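Local atomic coordinates of structural polyprotein, VP3 (Israeli acute paralysis virus, PDB entry 5CDD), a protein that probably serves as a structural capsid protein, one of the jelly-roll subunits that build the pentamers of the virus shell. Residues 64-69 with 260-265; 88-93 with 237-242; 154-159 with 183-188. All coordinates share one frame; numbering follows the deposited sequence.

Contact 1: residues 64-69 with 260-265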
loop_
_atom_site.group_PDB
_atom_site.type_symbol
_atom_site.label_atom_id
_atom_site.label_comp_id
_atom_site.label_asym_id
_atom_site.label_seq_id
_atom_site.Cartn_x
_atom_site.Cartn_y
_atom_site.Cartn_z
ATOM N N ALA B 64 -48.490 23.375 -14.789
ATOM C CA ALA B 64 -48.905 24.764 -14.633
ATOM C C ALA B 64 -49.807 25.166 -15.798
ATOM O O ALA B 64 -49.627 24.696 -16.922
ATOM C CB ALA B 64 -47.687 25.676 -14.573
ATOM N N VAL B 65 -50.777 26.032 -15.524
ATOM C CA VAL B 65 -51.707 26.492 -16.551
ATOM C C VAL B 65 -51.145 27.673 -17.340
ATOM O O VAL B 65 -50.754 28.687 -16.764
ATOM C CB VAL B 65 -53.051 26.925 -15.933
ATOM C CG1 VAL B 65 -54.011 27.327 -17.017
ATOM C CG2 VAL B 65 -53.641 25.798 -15.141
ATOM N N LYS B 66 -51.111 27.534 -18.662
ATOM C CA LYS B 66 -50.611 28.591 -19.526
ATOM C C LYS B 66 -51.749 29.287 -20.267
ATOM O O LYS B 66 -51.654 30.474 -20.585
ATOM C CB LYS B 66 -49.605 28.021 -20.533
ATOM C CG LYS B 66 -48.268 27.607 -19.933
ATOM C CD LYS B 66 -47.435 28.811 -19.497
ATOM C CE LYS B 66 -47.032 29.683 -20.677
ATOM N NZ LYS B 66 -46.174 30.832 -20.272
ATOM N N HIS B 67 -52.829 28.554 -20.529
ATOM C CA HIS B 67 -53.966 29.119 -21.246
ATOM C C HIS B 67 -55.331 28.684 -20.725
ATOM O O HIS B 67 -55.496 27.577 -20.214
ATOM C CB HIS B 67 -53.889 28.749 -22.728
ATOM C CG HIS B 67 -52.586 29.092 -23.373
ATOM N ND1 HIS B 67 -52.118 30.384 -23.463
ATOM C CD2 HIS B 67 -51.649 28.309 -23.958
ATOM C CE1 HIS B 67 -50.946 30.383 -24.075
ATOM N NE2 HIS B 67 -50.639 29.136 -24.385
ATOM N N VAL B 68 -56.302 29.579 -20.869
ATOM C CA VAL B 68 -57.685 29.329 -20.486
ATOM C C VAL B 68 -58.485 29.961 -21.622
ATOM O O VAL B 68 -58.954 31.094 -21.517
ATOM C CB VAL B 68 -58.062 30.013 -19.151
ATOM C CG1 VAL B 68 -59.518 29.725 -18.823
ATOM C CG2 VAL B 68 -57.173 29.500 -18.031
ATOM N N LEU B 69 -58.616 29.218 -22.717
ATOM C CA LEU B 69 -59.320 29.683 -23.906
ATOM C C LEU B 69 -60.841 29.638 -23.794
ATOM O O LEU B 69 -61.397 28.997 -22.903
ATOM C CB LEU B 69 -58.886 28.846 -25.109
ATOM C CG LEU B 69 -57.380 28.638 -25.291
ATOM C CD1 LEU B 69 -57.148 27.630 -26.401
ATOM C CD2 LEU B 69 -56.697 29.958 -25.606
ATOM N N VAL B 260 -55.189 24.724 -20.541
ATOM C CA VAL B 260 -53.990 24.064 -21.042
ATOM C C VAL B 260 -52.865 24.070 -20.014
ATOM O O VAL B 260 -52.414 25.132 -19.582
ATOM C CB VAL B 260 -53.478 24.744 -22.327
ATOM C CG1 VAL B 260 -52.258 24.006 -22.854
ATOM C CG2 VAL B 260 -54.580 24.774 -23.372
ATOM N N TRP B 261 -52.420 22.878 -19.627
ATOM C CA TRP B 261 -51.336 22.734 -18.662
ATOM C C TRP B 261 -50.051 22.389 -19.404
ATOM O O TRP B 261 -50.088 21.731 -20.444
ATOM C CB TRP B 261 -51.651 21.628 -17.652
ATOM C CG TRP B 261 -52.846 21.904 -16.791
ATOM C CD1 TRP B 261 -54.158 21.888 -17.173
ATOM C CD2 TRP B 261 -52.838 22.234 -15.397
ATOM N NE1 TRP B 261 -54.968 22.185 -16.102
ATOM C CE2 TRP B 261 -54.183 22.402 -15.000
ATOM C CE3 TRP B 261 -51.824 22.404 -14.444
ATOM C CZ2 TRP B 261 -54.540 22.732 -13.688
ATOM C CZ3 TRP B 261 -52.180 22.732 -13.138
ATOM C CH2 TRP B 261 -53.528 22.892 -12.774
ATOM N N LYS B 262 -48.917 22.828 -18.866
ATOM C CA LYS B 262 -47.629 22.567 -19.497
ATOM C C LYS B 262 -46.560 22.096 -18.516
ATOM O O LYS B 262 -46.478 22.580 -17.385
ATOM C CB LYS B 262 -47.139 23.830 -20.213
ATOM C CG LYS B 262 -45.760 23.700 -20.842
ATOM C CD LYS B 262 -45.308 25.007 -21.474
ATOM C CE LYS B 262 -43.921 24.871 -22.086
ATOM N NZ LYS B 262 -43.476 26.115 -22.772
ATOM N N TRP B 263 -45.745 21.145 -18.961
ATOM C CA TRP B 263 -44.649 20.611 -18.157
ATOM C C TRP B 263 -43.773 19.750 -19.066
ATOM O O TRP B 263 -44.167 19.435 -20.189
ATOM C CB TRP B 263 -45.189 19.808 -16.963
ATOM C CG TRP B 263 -45.708 18.439 -17.278
ATOM C CD1 TRP B 263 -44.987 17.278 -17.323
ATOM C CD2 TRP B 263 -47.061 18.083 -17.592
ATOM N NE1 TRP B 263 -45.807 16.222 -17.644
ATOM C CE2 TRP B 263 -47.085 16.688 -17.815
ATOM C CE3 TRP B 263 -48.254 18.808 -17.707
ATOM C CZ2 TRP B 263 -48.258 16.001 -18.149
ATOM C CZ3 TRP B 263 -49.424 18.124 -18.038
ATOM C CH2 TRP B 263 -49.413 16.735 -18.255
ATOM N N ALA B 264 -42.585 19.385 -18.594
ATOM C CA ALA B 264 -41.670 18.585 -19.406
ATOM C C ALA B 264 -41.207 17.290 -18.748
ATOM O O ALA B 264 -41.268 17.134 -17.528
ATOM C CB ALA B 264 -40.458 19.429 -19.787
ATOM N N GLU B 265 -40.739 16.362 -19.578
ATOM C CA GLU B 265 -40.244 15.075 -19.104
ATOM C C GLU B 265 -39.020 14.702 -19.931
ATOM O O GLU B 265 -38.816 15.243 -21.016
ATOM C CB GLU B 265 -41.318 14.000 -19.253
ATOM C CG GLU B 265 -42.675 14.418 -18.721
ATOM C CD GLU B 265 -43.671 13.277 -18.695
ATOM O OE1 GLU B 265 -43.667 12.458 -19.638
ATOM O OE2 GLU B 265 -44.468 13.207 -17.735
#
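A classic beta bulge, with K66 and H67 both opposite V260, interrupts the antiparallel pairing of 64-69 with 260-265, the strands that correspond to betaB and betaI of a viral jelly roll. V260 is gripped through both its backbone N and its backbone O: K66 N donates to V260 O at 2.9 Å in a nearly straight bond (166°), and V260 N donates to H67 O at 2.9 Å. Before the bulge, K262 N donates to A64 O at 2.8 Å. V65 and W261 form a non-hydrogen-bonded pair. With CG2 anti to its own carbonyl carbon, V65 sets this methyl over the centre of the six-membered ring of W261, 3.4 Å from the centroid and 12° off the ring normal, a CH-pi contact. The same pair packs on T117 of a neighbouring subunit. On the other face, H67 CB meets V260 CB at 4.0 Å, and the H67 ring goes on to Y98, its NE2 being hydrogen-bonded with Y98 OH.

K66 and K262 touch only through their aliphatic roots, K66 CG lying 4.0 Å from K262 CB. The K66 chain is bent at chi2 and chi3, whereas that of K262 is extended, and the two NZ atoms end 6.0 Å apart. Both form salt bridges to E124, one to each carboxylate oxygen, and K66 NZ also bonds S99 OG. Sharing one acid probably offsets the repulsion between two buried ammonium groups and ties this strand pair to helix 122-127.

Contact 2: residues 88-93 with 237-242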
loop_
_atom_site.group_PDB
_atom_site.type_symbol
_atom_site.label_atom_id
_atom_site.label_comp_id
_atom_site.label_asym_id
_atom_site.label_seq_id
_atom_site.Cartn_x
_atom_site.Cartn_y
_atom_site.Cartn_z
ATOM N N GLY B 88 -52.137 30.121 -27.691
ATOM C CA GLY B 88 -53.050 29.200 -27.034
ATOM C C GLY B 88 -53.796 28.388 -28.070
ATOM O O GLY B 88 -53.887 27.166 -27.962
ATOM N N GLY B 89 -54.310 29.062 -29.093
ATOM C CA GLY B 89 -54.974 28.378 -30.184
ATOM C C GLY B 89 -53.831 27.639 -30.844
ATOM O O GLY B 89 -53.941 26.500 -31.301
ATOM N N VAL B 90 -52.713 28.354 -30.873
ATOM C CA VAL B 90 -51.446 27.928 -31.451
ATOM C C VAL B 90 -50.431 27.954 -30.309
ATOM O O VAL B 90 -50.169 29.005 -29.720
ATOM C CB VAL B 90 -50.965 28.877 -32.567
ATOM C CG1 VAL B 90 -49.674 28.345 -33.170
ATOM C CG2 VAL B 90 -52.034 29.009 -33.640
ATOM N N ILE B 91 -49.868 26.793 -29.994
ATOM C CA ILE B 91 -48.906 26.693 -28.906
ATOM C C ILE B 91 -47.517 26.245 -29.345
ATOM O O ILE B 91 -47.341 25.131 -29.843
ATOM C CB ILE B 91 -49.406 25.710 -27.827
ATOM C CG1 ILE B 91 -50.782 26.152 -27.325
ATOM C CG2 ILE B 91 -48.414 25.652 -26.673
ATOM C CD1 ILE B 91 -51.404 25.200 -26.333
ATOM N N PRO B 92 -46.506 27.113 -29.170
ATOM C CA PRO B 92 -45.142 26.750 -29.559
ATOM C C PRO B 92 -44.660 25.598 -28.680
ATOM O O PRO B 92 -44.596 25.728 -27.455
ATOM C CB PRO B 92 -44.355 28.034 -29.299
ATOM C CG PRO B 92 -45.373 29.104 -29.501
ATOM C CD PRO B 92 -46.584 28.537 -28.804
ATOM N N VAL B 93 -44.339 24.469 -29.301
ATOM C CA VAL B 93 -43.867 23.310 -28.556
ATOM C C VAL B 93 -42.408 23.508 -28.164
ATOM O O VAL B 93 -41.532 23.528 -29.018
ATOM C CB VAL B 93 -43.993 22.021 -29.391
ATOM C CG1 VAL B 93 -43.420 20.842 -28.625
ATOM C CG2 VAL B 93 -45.452 21.768 -29.726
ATOM N N PHE B 237 -45.051 23.385 -33.270
ATOM C CA PHE B 237 -46.179 23.953 -32.547
ATOM C C PHE B 237 -47.415 23.063 -32.581
ATOM O O PHE B 237 -47.546 22.183 -33.434
ATOM C CB PHE B 237 -46.524 25.330 -33.129
ATOM C CG PHE B 237 -47.055 25.287 -34.540
ATOM C CD1 PHE B 237 -48.411 25.081 -34.786
ATOM C CD2 PHE B 237 -46.198 25.446 -35.628
ATOM C CE1 PHE B 237 -48.906 25.034 -36.091
ATOM C CE2 PHE B 237 -46.685 25.400 -36.938
ATOM C CZ PHE B 237 -48.041 25.195 -37.168
ATOM N N LEU B 238 -48.311 23.296 -31.628
ATOM C CA LEU B 238 -49.563 22.559 -31.543
ATOM C C LEU B 238 -50.654 23.519 -31.981
ATOM O O LEU B 238 -50.532 24.727 -31.791
ATOM C CB LEU B 238 -49.843 22.111 -30.109
ATOM C CG LEU B 238 -49.025 20.966 -29.523
ATOM C CD1 LEU B 238 -49.412 20.760 -28.079
ATOM C CD2 LEU B 238 -49.278 19.696 -30.297
ATOM N N CYS B 239 -51.721 22.986 -32.557
ATOM C CA CYS B 239 -52.813 23.826 -33.014
ATOM C C CYS B 239 -54.151 23.235 -32.594
ATOM O O CYS B 239 -54.439 22.070 -32.871
ATOM C CB CYS B 239 -52.746 23.970 -34.534
ATOM S SG CYS B 239 -53.808 25.256 -35.199
ATOM N N ILE B 240 -54.963 24.047 -31.921
ATOM C CA ILE B 240 -56.273 23.610 -31.452
ATOM C C ILE B 240 -57.388 24.206 -32.316
ATOM O O ILE B 240 -57.721 25.387 -32.195
ATOM C CB ILE B 240 -56.490 24.023 -29.980
ATOM C CG1 ILE B 240 -55.319 23.527 -29.129
ATOM C CG2 ILE B 240 -57.794 23.438 -29.461
ATOM C CD1 ILE B 240 -55.388 23.946 -27.677
ATOM N N ARG B 241 -57.963 23.378 -33.186
ATOM C CA ARG B 241 -59.031 23.814 -34.081
ATOM C C ARG B 241 -60.244 22.897 -33.982
ATOM O O ARG B 241 -60.104 21.676 -33.907
ATOM C CB ARG B 241 -58.535 23.825 -35.529
ATOM C CG ARG B 241 -57.262 24.616 -35.751
ATOM C CD ARG B 241 -56.880 24.650 -37.221
ATOM N NE ARG B 241 -56.831 23.315 -37.809
ATOM C CZ ARG B 241 -56.339 23.049 -39.014
ATOM N NH1 ARG B 241 -55.849 24.028 -39.762
ATOM N NH2 ARG B 241 -56.340 21.805 -39.473
ATOM N N PRO B 242 -61.454 23.476 -33.980
ATOM C CA PRO B 242 -62.672 22.667 -33.892
ATOM C C PRO B 242 -62.906 21.862 -35.169
ATOM O O PRO B 242 -62.791 22.393 -36.272
ATOM C CB PRO B 242 -63.767 23.711 -33.674
ATOM C CG PRO B 242 -63.039 24.852 -33.023
ATOM C CD PRO B 242 -61.763 24.906 -33.811
#
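F237 carries CG in the crowded position between its backbone N and carbonyl carbon (chi1 67°), and V90 on the facing strand holds CG1 anti to its backbone N (chi1 -177°). The ring meets the valine obliquely, with CD1 of F237 3.9 Å from CG1 of V90. C239 belongs to the same face, and its sulfur makes a looser apolar contact with V90 CG2. The F237 side chain also packs on Y195 of a neighbouring subunit.

At the far end of the pairing V93 sets its CG2 against two residues, touching F237 CA at 3.6 Å and L238 CG at 3.7 Å. I91 and L238 form the hydrogen-bonded pair and turn to the opposite face from F237. I91 N donates to L238 O at 2.8 Å and L238 N returns a bond to I91 O at 2.7 Å, while the two side chains sit root against root, CB to CB. Next along, I240 N gives a nearly straight bond (171°) to G89 O at 2.7 Å, although G89 already lies in the loop before the strand. I240 reaches back over that loop, its CD1 meeting G88 O at 3.6 Å. Within the same segment, G88 N bonds V90 O.

The face of I91, L238 and I240 is apolar and looks into the protein. L238 rests on Y139, I240 on I141, and I91 on H67, all residues of the other sheet. Two antiparallel sheets packed face to face through such residues are the beta sandwich of the viral jelly roll, in which 90-92 and 236-247 correspond to strands C and H of the CHEF sheet.

Contact 3: residues 154-159 with 183-188; sequences EIFFEP and APSDNN
N188 turns its side chain toward the strand that holds F156, F157 and E158. Its CB lies 3.5 Å from F157 O and 4.0 Å from F156 CD1. CG, anti to its own carbonyl carbon (chi1 -65°), lies 3.7 Å from F157 O; OD1 comes no nearer than 4.1 Å to E158 OE1. At the tip, ND2 donates twice, both acceptors lying close to the amide plane: to F157 O at 3.0 Å, approaching from above that carbonyl plane, and to E158 OE1 at 2.7 Å, on the anti side of the carboxylate, somewhat out of its plane. Both amide hydrogens are therefore used, which fixes its rotation. In a neighbouring subunit E158 OE2 meets R196 in a salt bridge and T194 OG1 in a hydrogen bond, and OE1 is also bonded to Y195 N.

S185 CB sits over one face of the F156 ring, 3.7 Å from the centroid. Its OG lies very close to E154 OE2, a hydrogen bond of doubtful length, while E154 OE1 forms a salt bridge with R241. S185 and N188 pin the segment before strand 189-194 to strand 150-159, corresponding to the E-F loop of a picornavirus-like jelly roll, here at a subunit interface.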
loop_
_atom_site.group_PDB
_atom_site.type_symbol
_atom_site.label_atom_id
_atom_site.label_comp_id
_atom_site.label_asym_id
_atom_site.label_seq_id
_atom_site.Cartn_x
_atom_site.Cartn_y
_atom_site.Cartn_z
ATOM N N GLU B 154 -59.759 19.536 -32.280
ATOM C CA GLU B 154 -58.613 18.912 -32.928
ATOM C C GLU B 154 -57.311 19.547 -32.462
ATOM O O GLU B 154 -57.198 20.771 -32.386
ATOM C CB GLU B 154 -58.729 19.054 -34.444
ATOM C CG GLU B 154 -57.486 18.648 -35.217
ATOM C CD GLU B 154 -57.575 19.007 -36.691
ATOM O OE1 GLU B 154 -57.786 20.199 -37.007
ATOM O OE2 GLU B 154 -57.429 18.095 -37.534
ATOM N N ILE B 155 -56.331 18.709 -32.148
ATOM C CA ILE B 155 -55.027 19.184 -31.706
ATOM C C ILE B 155 -53.979 18.409 -32.493
ATOM O O ILE B 155 -53.814 17.207 -32.295
ATOM C CB ILE B 155 -54.814 18.928 -30.200
ATOM C CG1 ILE B 155 -55.970 19.528 -29.395
ATOM C CG2 ILE B 155 -53.499 19.548 -29.754
ATOM C CD1 ILE B 155 -56.785 18.506 -28.620
ATOM N N PHE B 156 -53.281 19.094 -33.393
ATOM C CA PHE B 156 -52.266 18.441 -34.206
ATOM C C PHE B 156 -50.906 19.104 -34.042
ATOM O O PHE B 156 -50.812 20.246 -33.590
ATOM C CB PHE B 156 -52.692 18.437 -35.683
ATOM C CG PHE B 156 -52.718 19.800 -36.324
ATOM C CD1 PHE B 156 -51.590 20.304 -36.968
ATOM C CD2 PHE B 156 -53.873 20.577 -36.291
ATOM C CE1 PHE B 156 -51.611 21.562 -37.569
ATOM C CE2 PHE B 156 -53.902 21.835 -36.888
ATOM C CZ PHE B 156 -52.767 22.327 -37.528
ATOM N N PHE B 157 -49.854 18.373 -34.401
ATOM C CA PHE B 157 -48.493 18.881 -34.292
ATOM C C PHE B 157 -47.864 19.135 -35.655
ATOM O O PHE B 157 -47.931 18.296 -36.557
ATOM C CB PHE B 157 -47.614 17.900 -33.511
ATOM C CG PHE B 157 -46.167 18.308 -33.443
ATOM C CD1 PHE B 157 -45.781 19.442 -32.733
ATOM C CD2 PHE B 157 -45.191 17.578 -34.116
ATOM C CE1 PHE B 157 -44.443 19.843 -32.698
ATOM C CE2 PHE B 157 -43.854 17.971 -34.086
ATOM C CZ PHE B 157 -43.480 19.106 -33.376
ATOM N N GLU B 158 -47.244 20.302 -35.785
ATOM C CA GLU B 158 -46.579 20.696 -37.017
ATOM C C GLU B 158 -45.133 21.060 -36.697
ATOM O O GLU B 158 -44.867 22.012 -35.962
ATOM C CB GLU B 158 -47.305 21.892 -37.642
ATOM C CG GLU B 158 -46.590 22.553 -38.819
ATOM C CD GLU B 158 -46.241 21.585 -39.939
ATOM O OE1 GLU B 158 -47.059 20.693 -40.239
ATOM O OE2 GLU B 158 -45.150 21.728 -40.532
ATOM N N PRO B 159 -44.176 20.289 -37.231
ATOM C CA PRO B 159 -42.757 20.552 -36.989
ATOM C C PRO B 159 -42.241 21.686 -37.866
ATOM O O PRO B 159 -42.730 21.893 -38.976
ATOM C CB PRO B 159 -42.107 19.221 -37.334
ATOM C CG PRO B 159 -42.941 18.755 -38.483
ATOM C CD PRO B 159 -44.351 19.043 -38.000
ATOM N N ALA B 183 -53.842 25.042 -44.255
ATOM C CA ALA B 183 -53.102 24.192 -43.330
ATOM C C ALA B 183 -53.827 22.889 -43.016
ATOM O O ALA B 183 -54.411 22.736 -41.940
ATOM C CB ALA B 183 -52.823 24.957 -42.040
ATOM N N PRO B 184 -53.804 21.935 -43.962
ATOM C CA PRO B 184 -54.448 20.624 -43.818
ATOM C C PRO B 184 -53.740 19.735 -42.797
ATOM O O PRO B 184 -52.548 19.455 -42.932
ATOM C CB PRO B 184 -54.360 20.037 -45.230
ATOM C CG PRO B 184 -54.283 21.249 -46.114
ATOM C CD PRO B 184 -53.336 22.126 -45.345
ATOM N N SER B 185 -54.474 19.287 -41.784
ATOM C CA SER B 185 -53.896 18.432 -40.750
ATOM C C SER B 185 -54.272 16.969 -40.955
ATOM O O SER B 185 -54.555 16.250 -39.996
ATOM C CB SER B 185 -54.373 18.882 -39.370
ATOM O OG SER B 185 -55.773 18.709 -39.244
ATOM N N ASP B 186 -54.269 16.529 -42.207
ATOM C CA ASP B 186 -54.627 15.155 -42.526
ATOM C C ASP B 186 -53.479 14.188 -42.284
ATOM O O ASP B 186 -53.695 13.056 -41.856
ATOM C CB ASP B 186 -55.071 15.058 -43.988
ATOM C CG ASP B 186 -56.237 15.977 -44.307
ATOM O OD1 ASP B 186 -57.309 15.828 -43.678
ATOM O OD2 ASP B 186 -56.082 16.849 -45.188
ATOM N N ASN B 187 -52.260 14.643 -42.554
ATOM C CA ASN B 187 -51.067 13.817 -42.391
ATOM C C ASN B 187 -50.328 14.073 -41.084
ATOM O O ASN B 187 -49.486 13.275 -40.677
ATOM C CB ASN B 187 -50.115 14.057 -43.562
ATOM C CG ASN B 187 -50.695 13.606 -44.886
ATOM O OD1 ASN B 187 -50.255 14.044 -45.949
ATOM N ND2 ASN B 187 -51.682 12.718 -44.830
ATOM N N ASN B 188 -50.641 15.185 -40.432
ATOM C CA ASN B 188 -49.989 15.537 -39.180
ATOM C C ASN B 188 -50.435 14.670 -38.015
ATOM O O ASN B 188 -51.554 14.157 -38.002
ATOM C CB ASN B 188 -50.263 17.002 -38.838
ATOM C CG ASN B 188 -49.650 17.953 -39.835
ATOM O OD1 ASN B 188 -49.966 17.914 -41.024
ATOM N ND2 ASN B 188 -48.763 18.816 -39.357
#

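The chain runs through the three contacts concentrically: 154-159 with 183-188 falls between the two halves of contact 2, which in turn falls between those of contact 1. Contacts 1 and 2 lie in different sheets of the jelly roll, centres about 12 Å apart; they touch where H67 and V260 meet I91 and where H67 and L69 meet G88. Contacts 2 and 3, centres about 10 Å apart, both reach the four-stranded sheet, and R241 reaches A183 O. Contacts 1 and 3, centres about 20 Å apart, do not touch. Strands distant in the chain are thus paired within each sheet and an interface loop is pinned to one, consistent with a compact capsid domain.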